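Local coordinates for protein phiAB6 tailspike (Unidentified phage, PDB 5JS4) that forms the trimeric tailspike of a bacteriophage and probably binds and fragments the exopolysaccharide of its host, Acinetobacter baumannii, at residues A[372-377]-A[396-401]; A[391-396]-A[419-424]; A[425-430]-A[445-450]. All blocks are in the same frame, centred on the assembly; numbering follows the deposited sequence.

All three contacts join successive coils of one right-handed parallel beta-helix. Contacts 1 and 3 are buried and untouched by other chains; contact 2 is partly buried and meets the second subunit. Strand 426-430 of contact 3 neighbours 398-402 of contact 1, while 445-450 comes off strand 438-447, next to 413-421 of contact 2, so contact 3 adjoins both others. In contact 2 tyrosines and Trp-391 pack on the face toward the second subunit, Leu-392 and Phe-420 on the other; contact 1 stacks an amide on a tyrosine in the loop before the corner, and contact 3 depends largely on backbone atoms and glycines. Gln-396 is common to contacts 1 and 2.

Contact 1: A[372-377]-A[396-401]; sequences FYNQIV and QNAGIY
Where two successive coils of the parallel beta-helix enter a corner, residues 372-377 and 396-401 run alongside each other and, in the loop just before the turn, Tyr-373 stacks on Asn-397. Asn-397 CB stands over the centre of the Tyr-373 ring, 3.5 Å from the centroid and 7° off the ring normal, a CH-pi contact. The amide of Asn-397 continues over the same face, nearly parallel to the ring. The chi1 of Asn-397 (-176°) swings CG away from its own N and over the ring, and OD1 then lies next to Asn-374 ND2, from which it accepts a hydrogen bond at 2.8 Å. This bond uses a lone pair in the carbonyl plane of OD1, although the two amide planes are 64° apart.

Asn-374 pairs with Ala-398 and Ile-376 with Ile-400 in parallel register, as expected for equivalent positions on successive coils of a beta-helix. Before the strands settle into this pattern, Tyr-373 O takes two donors from the same face of its plane, Asn-397 N at 2.9 Å and Ala-398 N at 3.1 Å. Further on, Ile-376 N donates to Gly-399 O (2.8 Å) and Tyr-401 N to Ile-376 O (2.8 Å). Ile-376 CB meets Ile-400 CG1 at 4.1 Å, and both side chains also pack on Phe-387. On the face shared by Asn-374, Ala-398 and Tyr-401, Asn-374 OD1 lies 3.6 Å from Tyr-401 CD2; the hydroxyl of Tyr-401 is hydrogen-bonded to Asp-431.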
loop_
_atom_site.group_PDB
_atom_site.type_symbol
_atom_site.label_atom_id
_atom_site.label_comp_id
_atom_site.label_asym_id
_atom_site.label_seq_id
_atom_site.Cartn_x
_atom_site.Cartn_y
_atom_site.Cartn_z
ATOM N N PHE A 372 -17.609 -27.524 3.407
ATOM C CA PHE A 372 -16.496 -28.203 2.725
ATOM C C PHE A 372 -15.276 -28.349 3.635
ATOM O O PHE A 372 -15.146 -27.664 4.651
ATOM C CB PHE A 372 -16.075 -27.515 1.415
ATOM C CG PHE A 372 -17.140 -27.498 0.358
ATOM C CD1 PHE A 372 -17.368 -28.612 -0.441
ATOM C CD2 PHE A 372 -17.897 -26.354 0.136
ATOM C CE1 PHE A 372 -18.341 -28.591 -1.427
ATOM C CE2 PHE A 372 -18.870 -26.329 -0.847
ATOM C CZ PHE A 372 -19.094 -27.447 -1.629
ATOM N N TYR A 373 -14.387 -29.258 3.249
ATOM C CA TYR A 373 -13.156 -29.526 3.982
ATOM C C TYR A 373 -12.116 -28.483 3.572
ATOM O O TYR A 373 -11.773 -27.600 4.360
ATOM C CB TYR A 373 -12.694 -30.958 3.690
ATOM C CG TYR A 373 -11.510 -31.432 4.493
ATOM C CD1 TYR A 373 -11.646 -31.756 5.839
ATOM C CD2 TYR A 373 -10.260 -31.593 3.901
ATOM C CE1 TYR A 373 -10.566 -32.208 6.578
ATOM C CE2 TYR A 373 -9.172 -32.042 4.634
ATOM C CZ TYR A 373 -9.333 -32.352 5.971
ATOM O OH TYR A 373 -8.257 -32.801 6.705
ATOM N N ASN A 374 -11.632 -28.591 2.336
ATOM C CA ASN A 374 -10.923 -27.509 1.674
ATOM C C ASN A 374 -11.890 -26.886 0.686
ATOM O O ASN A 374 -12.516 -27.593 -0.100
ATOM C CB ASN A 374 -9.680 -28.023 0.937
ATOM C CG ASN A 374 -8.658 -28.648 1.869
ATOM O OD1 ASN A 374 -8.119 -29.721 1.585
ATOM N ND2 ASN A 374 -8.376 -27.982 2.978
ATOM N N GLN A 375 -12.036 -25.568 0.724
ATOM C CA GLN A 375 -12.983 -24.916 -0.171
ATOM C C GLN A 375 -12.360 -24.730 -1.552
ATOM O O GLN A 375 -12.894 -25.224 -2.545
ATOM C CB GLN A 375 -13.508 -23.620 0.445
ATOM C CG GLN A 375 -14.467 -23.909 1.593
ATOM C CD GLN A 375 -14.876 -22.687 2.386
ATOM O OE1 GLN A 375 -14.107 -21.736 2.532
ATOM N NE2 GLN A 375 -16.089 -22.715 2.926
ATOM N N ILE A 376 -11.211 -24.070 -1.607
ATOM C CA ILE A 376 -10.453 -23.935 -2.845
ATOM C C ILE A 376 -9.204 -24.800 -2.749
ATOM O O ILE A 376 -8.370 -24.594 -1.873
ATOM C CB ILE A 376 -10.043 -22.470 -3.099
ATOM C CG1 ILE A 376 -11.283 -21.566 -3.186
ATOM C CG2 ILE A 376 -9.187 -22.360 -4.357
ATOM C CD1 ILE A 376 -12.135 -21.750 -4.424
ATOM N N VAL A 377 -9.089 -25.773 -3.647
ATOM C CA VAL A 377 -7.917 -26.634 -3.716
ATOM C C VAL A 377 -7.097 -26.217 -4.927
ATOM O O VAL A 377 -7.503 -26.441 -6.065
ATOM C CB VAL A 377 -8.311 -28.122 -3.826
ATOM C CG1 VAL A 377 -7.075 -29.007 -3.934
ATOM C CG2 VAL A 377 -9.151 -28.533 -2.626
ATOM N N GLN A 396 -13.801 -26.807 7.090
ATOM C CA GLN A 396 -13.388 -27.712 8.161
ATOM C C GLN A 396 -11.868 -27.807 8.283
ATOM O O GLN A 396 -11.351 -28.116 9.356
ATOM C CB GLN A 396 -14.005 -29.092 7.941
ATOM C CG GLN A 396 -15.524 -29.085 8.067
ATOM C CD GLN A 396 -16.230 -29.844 6.958
ATOM O OE1 GLN A 396 -15.629 -30.663 6.262
ATOM N NE2 GLN A 396 -17.517 -29.563 6.781
ATOM N N ASN A 397 -11.157 -27.537 7.190
ATOM C CA ASN A 397 -9.697 -27.604 7.177
ATOM C C ASN A 397 -9.059 -26.296 6.717
ATOM O O ASN A 397 -8.187 -25.751 7.396
ATOM C CB ASN A 397 -9.229 -28.748 6.278
ATOM C CG ASN A 397 -7.724 -28.937 6.307
ATOM O OD1 ASN A 397 -7.043 -28.765 5.293
ATOM N ND2 ASN A 397 -7.193 -29.280 7.474
ATOM N N ALA A 398 -9.484 -25.807 5.556
ATOM C CA ALA A 398 -8.930 -24.573 5.002
ATOM C C ALA A 398 -9.873 -23.928 3.997
ATOM O O ALA A 398 -10.599 -24.615 3.280
ATOM C CB ALA A 398 -7.582 -24.842 4.350
ATOM N N GLY A 399 -9.860 -22.600 3.948
ATOM C CA GLY A 399 -10.556 -21.876 2.893
ATOM C C GLY A 399 -9.850 -22.090 1.564
ATOM O O GLY A 399 -10.486 -22.370 0.549
ATOM N N ILE A 400 -8.526 -21.955 1.584
ATOM C CA ILE A 400 -7.690 -22.135 0.401
ATOM C C ILE A 400 -6.506 -23.025 0.771
ATOM O O ILE A 400 -5.786 -22.736 1.726
ATOM C CB ILE A 400 -7.172 -20.784 -0.137
ATOM C CG1 ILE A 400 -8.343 -19.839 -0.430
ATOM C CG2 ILE A 400 -6.332 -20.994 -1.391
ATOM C CD1 ILE A 400 -7.939 -18.398 -0.663
ATOM N N TYR A 401 -6.311 -24.100 0.008
ATOM C CA TYR A 401 -5.241 -25.061 0.263
ATOM C C TYR A 401 -4.382 -25.261 -0.982
ATOM O O TYR A 401 -4.903 -25.555 -2.057
ATOM C CB TYR A 401 -5.827 -26.404 0.708
ATOM C CG TYR A 401 -4.797 -27.510 0.829
ATOM C CD1 TYR A 401 -3.637 -27.328 1.575
ATOM C CD2 TYR A 401 -4.986 -28.741 0.202
ATOM C CE1 TYR A 401 -2.692 -28.334 1.690
ATOM C CE2 TYR A 401 -4.047 -29.755 0.314
ATOM C CZ TYR A 401 -2.902 -29.545 1.060
ATOM O OH TYR A 401 -1.962 -30.544 1.177
HETATM O O HOH W 1 -18.804 -30.063 4.334
#

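Contact 2: A[391-396]-A[419-424]; sequences WLYYSQ and YFQLGD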
loop_
_atom_site.group_PDB
_atom_site.type_symbol
_atom_site.label_atom_id
_atom_site.label_comp_id
_atom_site.label_asym_id
_atom_site.label_seq_id
_atom_site.Cartn_x
_atom_site.Cartn_y
_atom_site.Cartn_z
ATOM N N TRP A 391 -16.493 -14.755 0.258
ATOM C CA TRP A 391 -16.984 -15.022 1.603
ATOM C C TRP A 391 -16.873 -16.522 1.817
ATOM O O TRP A 391 -17.604 -17.300 1.209
ATOM C CB TRP A 391 -18.412 -14.490 1.773
ATOM C CG TRP A 391 -18.485 -13.007 1.490
ATOM C CD1 TRP A 391 -17.521 -12.080 1.770
ATOM C CD2 TRP A 391 -19.560 -12.288 0.869
ATOM N NE1 TRP A 391 -17.923 -10.836 1.361
ATOM C CE2 TRP A 391 -19.169 -10.932 0.803
ATOM C CE3 TRP A 391 -20.810 -12.656 0.357
ATOM C CZ2 TRP A 391 -19.983 -9.943 0.246
ATOM C CZ3 TRP A 391 -21.620 -11.670 -0.197
ATOM C CH2 TRP A 391 -21.202 -10.331 -0.245
ATOM N N LEU A 392 -15.920 -16.909 2.662
ATOM C CA LEU A 392 -15.526 -18.302 2.829
ATOM C C LEU A 392 -15.843 -18.734 4.254
ATOM O O LEU A 392 -15.074 -18.474 5.178
ATOM C CB LEU A 392 -14.034 -18.461 2.513
ATOM C CG LEU A 392 -13.610 -18.029 1.102
ATOM C CD1 LEU A 392 -12.116 -18.234 0.900
ATOM C CD2 LEU A 392 -14.396 -18.767 0.028
ATOM N N TYR A 393 -16.990 -19.389 4.416
ATOM C CA TYR A 393 -17.555 -19.668 5.733
ATOM C C TYR A 393 -17.551 -21.163 6.055
ATOM O O TYR A 393 -17.877 -21.996 5.208
ATOM C CB TYR A 393 -18.996 -19.150 5.811
ATOM C CG TYR A 393 -19.163 -17.662 6.082
ATOM C CD1 TYR A 393 -18.438 -16.705 5.370
ATOM C CD2 TYR A 393 -20.088 -17.209 7.024
ATOM C CE1 TYR A 393 -18.610 -15.351 5.607
ATOM C CE2 TYR A 393 -20.268 -15.854 7.261
ATOM C CZ TYR A 393 -19.526 -14.929 6.550
ATOM O OH TYR A 393 -19.691 -13.581 6.777
ATOM N N TYR A 394 -17.184 -21.479 7.292
ATOM C CA TYR A 394 -17.367 -22.815 7.885
ATOM C C TYR A 394 -16.522 -23.944 7.282
ATOM O O TYR A 394 -16.880 -25.115 7.431
ATOM C CB TYR A 394 -18.849 -23.245 7.869
ATOM C CG TYR A 394 -19.868 -22.169 8.195
ATOM C CD1 TYR A 394 -19.621 -21.199 9.162
ATOM C CD2 TYR A 394 -21.095 -22.141 7.542
ATOM C CE1 TYR A 394 -20.562 -20.223 9.454
ATOM C CE2 TYR A 394 -22.044 -21.175 7.828
ATOM C CZ TYR A 394 -21.774 -20.217 8.781
ATOM O OH TYR A 394 -22.718 -19.255 9.059
ATOM N N SER A 395 -15.404 -23.627 6.630
ATOM C CA SER A 395 -14.511 -24.687 6.143
ATOM C C SER A 395 -14.011 -25.518 7.322
ATOM O O SER A 395 -13.832 -25.002 8.423
ATOM C CB SER A 395 -13.325 -24.129 5.352
ATOM O OG SER A 395 -12.528 -23.275 6.147
ATOM N N GLN A 396 -13.801 -26.807 7.090
ATOM C CA GLN A 396 -13.388 -27.712 8.161
ATOM C C GLN A 396 -11.868 -27.807 8.283
ATOM O O GLN A 396 -11.351 -28.116 9.356
ATOM C CB GLN A 396 -14.005 -29.092 7.941
ATOM C CG GLN A 396 -15.524 -29.085 8.067
ATOM C CD GLN A 396 -16.230 -29.844 6.958
ATOM O OE1 GLN A 396 -15.629 -30.663 6.262
ATOM N NE2 GLN A 396 -17.517 -29.563 6.781
ATOM N N TYR A 419 -13.325 -12.736 3.295
ATOM C CA TYR A 419 -13.905 -12.873 4.624
ATOM C C TYR A 419 -13.911 -14.358 4.980
ATOM O O TYR A 419 -14.719 -15.119 4.448
ATOM C CB TYR A 419 -15.336 -12.324 4.602
ATOM C CG TYR A 419 -15.958 -11.920 5.930
ATOM C CD1 TYR A 419 -15.550 -12.470 7.148
ATOM C CD2 TYR A 419 -16.996 -10.999 5.948
ATOM C CE1 TYR A 419 -16.153 -12.089 8.343
ATOM C CE2 TYR A 419 -17.599 -10.614 7.129
ATOM C CZ TYR A 419 -17.178 -11.161 8.323
ATOM O OH TYR A 419 -17.796 -10.761 9.487
ATOM N N PHE A 420 -12.992 -14.765 5.851
ATOM C CA PHE A 420 -12.961 -16.125 6.387
ATOM C C PHE A 420 -13.703 -16.123 7.725
ATOM O O PHE A 420 -13.284 -15.428 8.654
ATOM C CB PHE A 420 -11.522 -16.592 6.638
ATOM C CG PHE A 420 -10.635 -16.615 5.416
ATOM C CD1 PHE A 420 -10.538 -17.755 4.633
ATOM C CD2 PHE A 420 -9.841 -15.519 5.093
ATOM C CE1 PHE A 420 -9.698 -17.794 3.531
ATOM C CE2 PHE A 420 -8.996 -15.551 3.994
ATOM C CZ PHE A 420 -8.925 -16.692 3.213
ATOM N N GLN A 421 -14.784 -16.896 7.839
ATOM C CA GLN A 421 -15.564 -16.923 9.082
ATOM C C GLN A 421 -15.892 -18.334 9.557
ATOM O O GLN A 421 -16.342 -19.178 8.778
ATOM C CB GLN A 421 -16.861 -16.118 8.943
ATOM C CG GLN A 421 -17.607 -15.951 10.266
ATOM C CD GLN A 421 -18.759 -14.959 10.203
ATOM O OE1 GLN A 421 -18.643 -13.886 9.607
ATOM N NE2 GLN A 421 -19.873 -15.306 10.836
ATOM N N LEU A 422 -15.664 -18.564 10.850
ATOM C CA LEU A 422 -16.119 -19.769 11.555
ATOM C C LEU A 422 -15.616 -21.087 10.951
ATOM O O LEU A 422 -16.325 -22.098 10.946
ATOM C CB LEU A 422 -17.649 -19.750 11.708
ATOM C CG LEU A 422 -18.151 -18.839 12.834
ATOM C CD1 LEU A 422 -19.639 -18.559 12.696
ATOM C CD2 LEU A 422 -17.843 -19.438 14.201
ATOM N N GLY A 423 -14.378 -21.068 10.463
ATOM C CA GLY A 423 -13.710 -22.275 9.996
ATOM C C GLY A 423 -13.086 -23.041 11.148
ATOM O O GLY A 423 -12.561 -22.441 12.089
ATOM N N ASP A 424 -13.131 -24.370 11.069
ATOM C CA ASP A 424 -12.542 -25.234 12.097
ATOM C C ASP A 424 -11.021 -25.296 12.001
ATOM O O ASP A 424 -10.361 -25.735 12.941
ATOM C CB ASP A 424 -13.084 -26.664 11.986
ATOM C CG ASP A 424 -14.588 -26.738 12.119
ATOM O OD1 ASP A 424 -15.145 -26.084 13.027
ATOM O OD2 ASP A 424 -15.215 -27.457 11.313
HETATM O O HOH W 2 -17.181 -25.745 10.259
HETATM O O HOH W 3 -9.404 -28.559 11.289
#
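Strands 391-393 and 419-421 run parallel, 4.8 Å apart at an angle of 12°, and are joined by hydrogen bonds from Leu-392 N to Tyr-419 O, Gln-421 N to Leu-392 O and Tyr-394 N to Gln-421 O. Beyond the strands, Asp-424 N donates to Ser-395 O at 2.8 Å.

On the face carrying Trp-391, Tyr-393, Tyr-419 and Gln-421, the Tyr-393 ring is the central element. Gln-421 CB sits over its centre, 3.6 Å from the centroid and 5° off the normal. From there the Gln-421 chain runs out straight and carries CD to 3.4 Å from Tyr-393 CE2. The edge of Tyr-393 is turned toward the face of Tyr-419, with centroids 5.6 Å apart and planes at 58°, an edge-to-face pair. Trp-391 CD1 touches Tyr-419 CB at 3.6 Å. On the opposite face, Leu-392 CD1 meets Phe-420 CE1 at 3.6 Å, the two side chains lying side by side.

Tyr-394, one of the residues around a bound malonic acid that probably comes from the crystallisation liquor, receives Leu-422 CB at the edge of its ring, 3.5 Å from CD1. Tyr-393 OH stands over the Tyr-419 face and is hydrogen-bonded to Tyr-360 of the second subunit; Tyr-419 OH is hydrogen-bonded to Glu-445, and Asp-424 forms a salt bridge with Lys-470. Tyr-393 and Tyr-419 therefore spend their rings on packing between coils and their hydroxyls on neighbours, in one case across the trimer interface.

Contact 3: A[425-430]-A[445-450]; sequences GHAMIF and ESMNGG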
loop_
_atom_site.group_PDB
_atom_site.type_symbol
_atom_site.label_atom_id
_atom_site.label_comp_id
_atom_site.label_asym_id
_atom_site.label_seq_id
_atom_site.Cartn_x
_atom_site.Cartn_y
_atom_site.Cartn_z
ATOM N N GLY A 425 -10.472 -24.887 10.857
ATOM C CA GLY A 425 -9.034 -24.930 10.624
ATOM C C GLY A 425 -8.476 -23.558 10.300
ATOM O O GLY A 425 -8.775 -22.582 10.987
ATOM N N HIS A 426 -7.669 -23.494 9.243
ATOM C CA HIS A 426 -7.008 -22.256 8.832
ATOM C C HIS A 426 -7.777 -21.526 7.738
ATOM O O HIS A 426 -8.654 -22.092 7.086
ATOM C CB HIS A 426 -5.597 -22.560 8.320
ATOM C CG HIS A 426 -4.605 -22.826 9.405
ATOM N ND1 HIS A 426 -4.616 -23.979 10.160
ATOM C CD2 HIS A 426 -3.562 -22.090 9.856
ATOM C CE1 HIS A 426 -3.627 -23.939 11.034
ATOM N NE2 HIS A 426 -2.972 -22.803 10.871
ATOM N N ALA A 427 -7.429 -20.261 7.538
ATOM C CA ALA A 427 -7.908 -19.519 6.379
ATOM C C ALA A 427 -7.227 -20.057 5.123
ATOM O O ALA A 427 -7.894 -20.450 4.167
ATOM C CB ALA A 427 -7.626 -18.036 6.543
ATOM N N MET A 428 -5.895 -20.066 5.142
ATOM C CA MET A 428 -5.094 -20.537 4.012
ATOM C C MET A 428 -3.949 -21.419 4.493
ATOM O O MET A 428 -3.279 -21.091 5.471
ATOM C CB MET A 428 -4.511 -19.355 3.237
ATOM C CG MET A 428 -5.548 -18.371 2.732
ATOM S SD MET A 428 -4.830 -17.043 1.752
ATOM C CE MET A 428 -4.326 -17.908 0.270
ATOM N N ILE A 429 -3.729 -22.532 3.794
ATOM C CA ILE A 429 -2.602 -23.416 4.069
ATOM C C ILE A 429 -1.793 -23.637 2.797
ATOM O O ILE A 429 -2.304 -24.165 1.809
ATOM C CB ILE A 429 -3.058 -24.788 4.610
ATOM C CG1 ILE A 429 -3.833 -24.620 5.919
ATOM C CG2 ILE A 429 -1.853 -25.703 4.825
ATOM C CD1 ILE A 429 -4.502 -25.888 6.412
ATOM N N PHE A 430 -0.534 -23.211 2.843
ATOM C CA PHE A 430 0.467 -23.565 1.851
ATOM C C PHE A 430 1.402 -24.572 2.508
ATOM O O PHE A 430 2.072 -24.244 3.481
ATOM C CB PHE A 430 1.272 -22.331 1.435
ATOM C CG PHE A 430 0.458 -21.276 0.735
ATOM C CD1 PHE A 430 0.313 -21.298 -0.646
ATOM C CD2 PHE A 430 -0.142 -20.248 1.452
ATOM C CE1 PHE A 430 -0.426 -20.325 -1.300
ATOM C CE2 PHE A 430 -0.883 -19.272 0.805
ATOM C CZ PHE A 430 -1.025 -19.311 -0.574
ATOM N N GLU A 445 -12.526 -14.191 11.112
ATOM C CA GLU A 445 -13.488 -14.121 12.212
ATOM C C GLU A 445 -13.780 -15.520 12.736
ATOM O O GLU A 445 -14.321 -16.352 12.015
ATOM C CB GLU A 445 -14.783 -13.431 11.777
ATOM C CG GLU A 445 -15.773 -13.239 12.922
ATOM C CD GLU A 445 -16.980 -12.401 12.546
ATOM O OE1 GLU A 445 -16.835 -11.452 11.748
ATOM O OE2 GLU A 445 -18.079 -12.683 13.072
ATOM N N SER A 446 -13.415 -15.769 13.991
ATOM C CA SER A 446 -13.629 -17.069 14.630
ATOM C C SER A 446 -13.091 -18.226 13.782
ATOM O O SER A 446 -13.799 -19.194 13.512
ATOM C CB SER A 446 -15.113 -17.266 14.956
ATOM O OG SER A 446 -15.570 -16.255 15.837
ATOM N N MET A 447 -11.840 -18.099 13.350
ATOM C CA MET A 447 -11.124 -19.190 12.690
ATOM C C MET A 447 -10.252 -19.886 13.734
ATOM O O MET A 447 -10.140 -19.413 14.861
ATOM C CB MET A 447 -10.241 -18.651 11.562
ATOM C CG MET A 447 -10.981 -17.890 10.468
ATOM S SD MET A 447 -12.075 -18.912 9.461
ATOM C CE MET A 447 -10.910 -20.002 8.647
ATOM N N ASN A 448 -9.635 -21.002 13.361
ATOM C CA ASN A 448 -8.651 -21.664 14.229
ATOM C C ASN A 448 -7.231 -21.553 13.681
ATOM O O ASN A 448 -6.326 -22.269 14.110
ATOM C CB ASN A 448 -9.035 -23.129 14.450
ATOM C CG ASN A 448 -10.085 -23.298 15.531
ATOM O OD1 ASN A 448 -10.195 -22.474 16.439
ATOM N ND2 ASN A 448 -10.862 -24.372 15.442
ATOM N N GLY A 449 -7.040 -20.633 12.743
ATOM C CA GLY A 449 -5.737 -20.397 12.143
ATOM C C GLY A 449 -5.866 -19.363 11.047
ATOM O O GLY A 449 -6.940 -19.201 10.470
ATOM N N GLY A 450 -4.774 -18.658 10.771
ATOM C CA GLY A 450 -4.755 -17.633 9.730
ATOM C C GLY A 450 -4.171 -18.180 8.446
ATOM O O GLY A 450 -4.684 -19.156 7.890
#
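His-426 lies against the backbone of Gly-449 and Gly-450 on the next coil of the beta-helix. Its CB is 3.6 Å from Gly-450 O. With CG anti to the carbonyl carbon (chi1 -77°), the ring covers Gly-449 CA: CG and CD2 both approach that atom, CD2 at 3.6 Å. Gly-449 CA stands over one face, displaced toward the rim and 20° off the ring normal, a CH-pi contact, while Gly-450 O lies at the edge in the ring plane. At the tip, NE2 is 3.9 Å from Gly-449 CA and is hydrogen-bonded to Glu-479.

The main chains meet along Gly-425 to Met-428 and Asn-448 to Gly-450, where the coil passes a corner near Ala-427. Asn-448 N donates to Gly-425 O at 3.0 Å. Ala-427 N is shared: it reaches Gly-449 O at 3.2 Å from well above the carbonyl plane and makes a weak bond to Gly-450 O. Met-428 N gives Gly-450 O a straighter bond, 3.1 Å long with an angle of 171° at the hydrogen.

Inside the coil, Met-447 places CE 3.4 Å from His-426 O and against Ala-427; Phe-420 packs on both Met-447 and Ala-427. Because Gly-449 has no side chain, the His-426 ring can lie close over its CA, and cohesion here comes mostly from peptide groups, with one imidazole set against Gly-449 CA.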